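Local coordinates for protein prephenate dehydratase:Amino acid-binding ACT (PDB 6VH5) that probably catalyses the conversion of prephenate to phenylpyruvate in phenylalanine biosynthesis, and binds phenylalanine at its ACT domain, at residues A[222-226]-A[256-260]; A[86-91]-A[259-263]. All blocks are in the same frame, centred on the assembly; numbering follows the deposited sequence.

Contact 1 of 2, residues A[222-226]-A[256-260]; sequences RVRNV and FIATQ. With PHE (phenylalanine), chain J.
Val-223 and Thr-259 form an antiparallel hydrogen-bonded pair between two strands of the ACT domain. Val-223 N donates to Thr-259 O at 3.1 Å, and Thr-259 N donates back to Val-223 O at 2.9 Å. Past the strand end the chain bends at Asn-225, the centre of an inverse gamma turn. Asn-225 N donates to Ile-257 O at 3.1 Å, one bond past the regular strand pairing. The side chain of Asn-225 has CG anti to the backbone N (chi1 -171°), which turns the amide toward 256-260. Its two ends have separate tasks. ND2 donates to Phe-256 O at 2.9 Å, with the donor tilted from the carbonyl plane, and lies at the edge of the Phe-256 ring. OD1 accepts a hydrogen bond from the amino group of the bound phenylalanine, with N to Asn-225 OD1 2.8 Å, and another from Gln-251 NE2. Thr-259 OG1 is hydrogen-bonded to Gln-251 OE1, so Gln-251 links both residues. The methyl CG2 of Thr-259 instead packs on the ligand ring, 3.6 Å from its CD1. On the other face of the sheet, Arg-222 and Gln-260 meet. Gln-260 OE1 takes a bond from Arg-222 NE at 2.6 Å and a weak one from NH2. The NE bond is bent, 132° at the hydrogen, and OE1 is tilted out of the guanidinium plane. The guanidinium and amide planes are 35° apart. The ligand lies at a subunit interface: it is also hydrogen-bonded to Leu-230 N and to Met-244 O and Asn-243 OD1 of the second subunit. Within the four-stranded antiparallel sheet, strands 215-224 and 258-266 are the central pair, flanked by 286-295 and 243-251, and helix 229-240 follows the Asn-225 turn in the chain.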
loop_
_atom_site.group_PDB
_atom_site.type_symbol
_atom_site.label_atom_id
_atom_site.label_comp_id
_atom_site.label_asym_id
_atom_site.label_seq_id
_atom_site.Cartn_x
_atom_site.Cartn_y
_atom_site.Cartn_z
ATOM N N ARG A 222 13.959 15.884 -0.451
ATOM C CA ARG A 222 13.432 16.340 0.831
ATOM C C ARG A 222 13.260 17.859 0.872
ATOM O O ARG A 222 14.111 18.606 0.378
ATOM C CB ARG A 222 14.347 15.897 1.971
ATOM C CG ARG A 222 14.364 14.395 2.133
ATOM C CD ARG A 222 15.467 13.935 3.019
ATOM N NE ARG A 222 15.500 12.480 3.051
ATOM C CZ ARG A 222 15.895 11.778 4.103
ATOM N NH1 ARG A 222 16.281 12.414 5.201
ATOM N NH2 ARG A 222 15.887 10.450 4.058
ATOM N N VAL A 223 12.171 18.308 1.507
ATOM C CA VAL A 223 11.962 19.712 1.829
ATOM C C VAL A 223 11.568 19.836 3.294
ATOM O O VAL A 223 11.205 18.863 3.958
ATOM C CB VAL A 223 10.887 20.394 0.949
ATOM C CG1 VAL A 223 11.327 20.441 -0.498
ATOM C CG2 VAL A 223 9.530 19.701 1.097
ATOM N N ARG A 224 11.678 21.059 3.797
ATOM C CA ARG A 224 11.130 21.412 5.094
ATOM C C ARG A 224 9.602 21.396 5.034
ATOM O O ARG A 224 8.992 21.617 3.982
ATOM C CB ARG A 224 11.645 22.790 5.498
ATOM C CG ARG A 224 13.114 22.792 5.919
ATOM C CD ARG A 224 13.643 24.186 6.254
ATOM N NE ARG A 224 13.035 24.849 7.407
ATOM C CZ ARG A 224 12.337 25.982 7.327
ATOM N NH1 ARG A 224 12.149 26.566 6.147
ATOM N NH2 ARG A 224 11.828 26.532 8.423
ATOM N N ASN A 225 8.985 21.082 6.171
ATOM C CA ASN A 225 7.530 20.988 6.273
ATOM C C ASN A 225 6.920 22.356 6.603
ATOM O O ASN A 225 6.322 22.558 7.659
ATOM C CB ASN A 225 7.150 19.936 7.314
ATOM C CG ASN A 225 5.659 19.627 7.324
ATOM O OD1 ASN A 225 5.035 19.456 6.273
ATOM N ND2 ASN A 225 5.070 19.601 8.515
ATOM N N VAL A 226 7.108 23.316 5.698
ATOM C CA VAL A 226 6.599 24.673 5.912
ATOM C C VAL A 226 5.851 25.111 4.659
ATOM O O VAL A 226 6.068 24.561 3.566
ATOM C CB VAL A 226 7.735 25.667 6.267
ATOM C CG1 VAL A 226 8.509 25.191 7.501
ATOM C CG2 VAL A 226 8.631 25.967 5.066
ATOM N N PHE A 256 7.265 16.042 12.503
ATOM C CA PHE A 256 6.690 16.708 11.336
ATOM C C PHE A 256 7.574 17.869 10.889
ATOM O O PHE A 256 7.089 18.933 10.492
ATOM C CB PHE A 256 5.271 17.195 11.625
ATOM C CG PHE A 256 4.204 16.179 11.328
ATOM C CD1 PHE A 256 4.191 14.951 11.983
ATOM C CD2 PHE A 256 3.204 16.455 10.400
ATOM C CE1 PHE A 256 3.209 14.009 11.715
ATOM C CE2 PHE A 256 2.215 15.518 10.125
ATOM C CZ PHE A 256 2.217 14.291 10.786
ATOM N N ILE A 257 8.886 17.665 10.963
ATOM C CA ILE A 257 9.868 18.699 10.656
ATOM C C ILE A 257 10.211 18.720 9.171
ATOM O O ILE A 257 10.405 19.788 8.588
ATOM C CB ILE A 257 11.125 18.481 11.517
ATOM C CG1 ILE A 257 10.778 18.606 13.001
ATOM C CG2 ILE A 257 12.222 19.457 11.117
ATOM C CD1 ILE A 257 11.830 18.014 13.934
ATOM N N ALA A 258 10.261 17.562 8.526
ATOM C CA ALA A 258 10.710 17.465 7.147
ATOM C C ALA A 258 9.881 16.420 6.421
ATOM O O ALA A 258 9.247 15.563 7.043
ATOM C CB ALA A 258 12.199 17.094 7.072
ATOM N N THR A 259 9.874 16.509 5.092
ATOM C CA THR A 259 9.050 15.627 4.280
ATOM C C THR A 259 9.861 15.107 3.103
ATOM O O THR A 259 10.588 15.868 2.463
ATOM C CB THR A 259 7.795 16.341 3.761
ATOM O OG1 THR A 259 7.238 17.130 4.818
ATOM C CG2 THR A 259 6.747 15.309 3.302
ATOM N N GLN A 260 9.723 13.819 2.804
ATOM C CA GLN A 260 10.341 13.259 1.612
ATOM C C GLN A 260 9.276 13.000 0.549
ATOM O O GLN A 260 8.135 12.653 0.862
ATOM C CB GLN A 260 11.107 11.966 1.920
ATOM C CG GLN A 260 11.969 11.501 0.749
ATOM C CD GLN A 260 12.984 10.460 1.145
ATOM O OE1 GLN A 260 13.868 10.719 1.960
ATOM N NE2 GLN A 260 12.868 9.274 0.563
HETATM N N PHE J . 4.464 21.054 4.054
HETATM C CA PHE J . 5.204 21.519 2.887
HETATM C C PHE J . 4.394 22.491 2.029
HETATM O O PHE J . 4.828 22.841 0.926
HETATM C CB PHE J . 5.660 20.341 2.030
HETATM C CG PHE J . 4.590 19.294 1.805
HETATM C CD1 PHE J . 4.593 18.116 2.539
HETATM C CD2 PHE J . 3.608 19.474 0.851
HETATM C CE1 PHE J . 3.612 17.145 2.338
HETATM C CE2 PHE J . 2.631 18.515 0.643
HETATM C CZ PHE J . 2.635 17.342 1.388
HETATM O OXT PHE J . 3.308 22.939 2.411
#

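Contact 2 of 2, residues A[86-91]-A[259-263]; sequences IHYLLP and TQFYA. With PHE (phenylalanine), chain J.
Helix 86-91 runs nearly perpendicular to strand 259-263, at 92° and with the axes 9.6 Å apart at closest approach. This is a helix-on-sheet packing that joins the prephenate dehydratase region to the ACT-domain sheet. His-87 and Tyr-262 carry most of it. The first torsion of His-87 (chi1 -162°) swings the imidazole away from its own backbone N and out to the strand. Tyr-262 CB sits over the centre of one imidazole face, 3.5 Å from the ring centroid, in a CH-pi contact. The two side chains pass in opposite directions, so the phenol ring continues toward the helix backbone. There Ile-86 crosses it at about a right angle. Its CG2 makes an off-centre CH-pi contact with the phenol ring, 4.3 Å from the centroid, and its CG1 is 3.6 Å from Tyr-262 OH. Tyr-250, on the neighbouring strand 243-251, also meets the His-87 ring. Phe-261 points away from the helix, to the ligand side of the sheet, where its CZ is 3.5 Å from CD1 of the bound phenylalanine. Arg-222 holds OE1 of the Gln-260 amide. At the imidazole edge, NE2 of that Gln-260 amide gives His-87 NE2 a weak hydrogen bond at 3.5 Å.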
loop_
_atom_site.group_PDB
_atom_site.type_symbol
_atom_site.label_atom_id
_atom_site.label_comp_id
_atom_site.label_asym_id
_atom_site.label_seq_id
_atom_site.Cartn_x
_atom_site.Cartn_y
_atom_site.Cartn_z
ATOM N N ILE A 86 7.377 1.047 -2.457
ATOM C CA ILE A 86 8.607 1.370 -3.175
ATOM C C ILE A 86 9.297 2.587 -2.562
ATOM O O ILE A 86 10.529 2.699 -2.604
ATOM C CB ILE A 86 8.298 1.576 -4.673
ATOM C CG1 ILE A 86 9.593 1.671 -5.489
ATOM C CG2 ILE A 86 7.394 2.800 -4.885
ATOM C CD1 ILE A 86 10.295 0.350 -5.688
ATOM N N HIS A 87 8.524 3.510 -1.980
ATOM C CA HIS A 87 9.103 4.704 -1.378
ATOM C C HIS A 87 9.977 4.363 -0.176
ATOM O O HIS A 87 10.952 5.069 0.099
ATOM C CB HIS A 87 7.986 5.670 -0.974
ATOM C CG HIS A 87 8.443 7.080 -0.747
ATOM N ND1 HIS A 87 7.565 8.143 -0.693
ATOM C CD2 HIS A 87 9.678 7.602 -0.548
ATOM C CE1 HIS A 87 8.240 9.259 -0.480
ATOM N NE2 HIS A 87 9.523 8.958 -0.384
ATOM N N TYR A 88 9.656 3.298 0.551
ATOM C CA TYR A 88 10.498 2.923 1.681
ATOM C C TYR A 88 11.658 2.018 1.276
ATOM O O TYR A 88 12.793 2.231 1.723
ATOM C CB TYR A 88 9.668 2.229 2.761
ATOM C CG TYR A 88 10.505 1.725 3.913
ATOM C CD1 TYR A 88 10.918 2.593 4.917
ATOM C CD2 TYR A 88 10.901 0.387 3.993
ATOM C CE1 TYR A 88 11.688 2.151 5.975
ATOM C CE2 TYR A 88 11.675 -0.066 5.052
ATOM C CZ TYR A 88 12.065 0.823 6.039
ATOM O OH TYR A 88 12.833 0.393 7.096
ATOM N N LEU A 89 11.399 1.023 0.417
ATOM C CA LEU A 89 12.373 -0.042 0.169
ATOM C C LEU A 89 13.475 0.399 -0.786
ATOM O O LEU A 89 14.656 0.118 -0.551
ATOM C CB LEU A 89 11.672 -1.269 -0.413
ATOM C CG LEU A 89 10.586 -1.946 0.412
ATOM C CD1 LEU A 89 9.774 -2.883 -0.476
ATOM C CD2 LEU A 89 11.193 -2.698 1.576
ATOM N N LEU A 90 13.107 1.078 -1.867
ATOM C CA LEU A 90 14.061 1.404 -2.917
ATOM C C LEU A 90 15.131 2.397 -2.449
ATOM O O LEU A 90 16.306 2.217 -2.798
ATOM C CB LEU A 90 13.318 1.929 -4.142
ATOM C CG LEU A 90 14.176 2.083 -5.395
ATOM C CD1 LEU A 90 14.937 0.801 -5.712
ATOM C CD2 LEU A 90 13.309 2.497 -6.562
ATOM N N PRO A 91 14.794 3.458 -1.696
ATOM C CA PRO A 91 15.866 4.324 -1.166
ATOM C C PRO A 91 16.830 3.613 -0.229
ATOM O O PRO A 91 18.005 3.994 -0.177
ATOM C CB PRO A 91 15.089 5.430 -0.440
ATOM C CG PRO A 91 13.816 5.527 -1.191
ATOM C CD PRO A 91 13.469 4.073 -1.477
ATOM N N THR A 259 9.874 16.509 5.092
ATOM C CA THR A 259 9.050 15.627 4.280
ATOM C C THR A 259 9.861 15.107 3.103
ATOM O O THR A 259 10.588 15.868 2.463
ATOM C CB THR A 259 7.795 16.341 3.761
ATOM O OG1 THR A 259 7.238 17.130 4.818
ATOM C CG2 THR A 259 6.747 15.309 3.302
ATOM N N GLN A 260 9.723 13.819 2.804
ATOM C CA GLN A 260 10.341 13.259 1.612
ATOM C C GLN A 260 9.276 13.000 0.549
ATOM O O GLN A 260 8.135 12.653 0.862
ATOM C CB GLN A 260 11.107 11.966 1.920
ATOM C CG GLN A 260 11.969 11.501 0.749
ATOM C CD GLN A 260 12.984 10.460 1.145
ATOM O OE1 GLN A 260 13.868 10.719 1.960
ATOM N NE2 GLN A 260 12.868 9.274 0.563
ATOM N N PHE A 261 9.662 13.179 -0.713
ATOM C CA PHE A 261 8.762 13.026 -1.846
ATOM C C PHE A 261 9.346 12.013 -2.815
ATOM O O PHE A 261 10.562 11.968 -3.035
ATOM C CB PHE A 261 8.515 14.365 -2.586
ATOM C CG PHE A 261 7.550 15.285 -1.881
ATOM C CD1 PHE A 261 6.178 15.228 -2.168
ATOM C CD2 PHE A 261 7.992 16.165 -0.898
ATOM C CE1 PHE A 261 5.271 16.045 -1.503
ATOM C CE2 PHE A 261 7.093 16.982 -0.225
ATOM C CZ PHE A 261 5.727 16.925 -0.529
ATOM N N TYR A 262 8.466 11.200 -3.381
ATOM C CA TYR A 262 8.804 10.250 -4.428
ATOM C C TYR A 262 8.134 10.740 -5.701
ATOM O O TYR A 262 6.938 11.032 -5.691
ATOM C CB TYR A 262 8.331 8.835 -4.038
ATOM C CG TYR A 262 8.663 7.721 -5.006
ATOM C CD1 TYR A 262 9.674 6.805 -4.726
ATOM C CD2 TYR A 262 7.917 7.543 -6.173
ATOM C CE1 TYR A 262 9.958 5.753 -5.601
ATOM C CE2 TYR A 262 8.194 6.509 -7.060
ATOM C CZ TYR A 262 9.219 5.617 -6.769
ATOM O OH TYR A 262 9.496 4.596 -7.656
ATOM N N ALA A 263 8.892 10.841 -6.788
ATOM C CA ALA A 263 8.366 11.489 -7.981
ATOM C C ALA A 263 8.844 10.804 -9.252
ATOM O O ALA A 263 9.972 10.305 -9.317
ATOM C CB ALA A 263 8.769 12.971 -8.025
HETATM N N PHE J . 4.464 21.054 4.054
HETATM C CA PHE J . 5.204 21.519 2.887
HETATM C C PHE J . 4.394 22.491 2.029
HETATM O O PHE J . 4.828 22.841 0.926
HETATM C CB PHE J . 5.660 20.341 2.030
HETATM C CG PHE J . 4.590 19.294 1.805
HETATM C CD1 PHE J . 4.593 18.116 2.539
HETATM C CD2 PHE J . 3.608 19.474 0.851
HETATM C CE1 PHE J . 3.612 17.145 2.338
HETATM C CE2 PHE J . 2.631 18.515 0.643
HETATM C CZ PHE J . 2.635 17.342 1.388
HETATM O OXT PHE J . 3.308 22.939 2.411
#

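In the fold
Contacts 1 and 2 share Thr-259 and Gln-260 of strand 258-266, and their centres lie 13 Å apart. Alternating side chains divide the strand between two tasks. Thr-259 and Phe-261 face the bound phenylalanine, while Gln-260 and Tyr-262 face helix 86-92. The contacts also touch directly on the ligand side, where Val-223 CG2 is 3.9 Å from Phe-261 CE2. On the other side, Gln-260 bonds to Arg-222 of contact 1 and, weakly, to His-87 of contact 2. Ile-86 is about 12 Å, side chain to side chain, from Thr-194, predicted to be essential for dehydratase activity. The strand thus lies between the phenylalanine pocket and the dehydratase region, an arrangement consistent with allosteric control by phenylalanine.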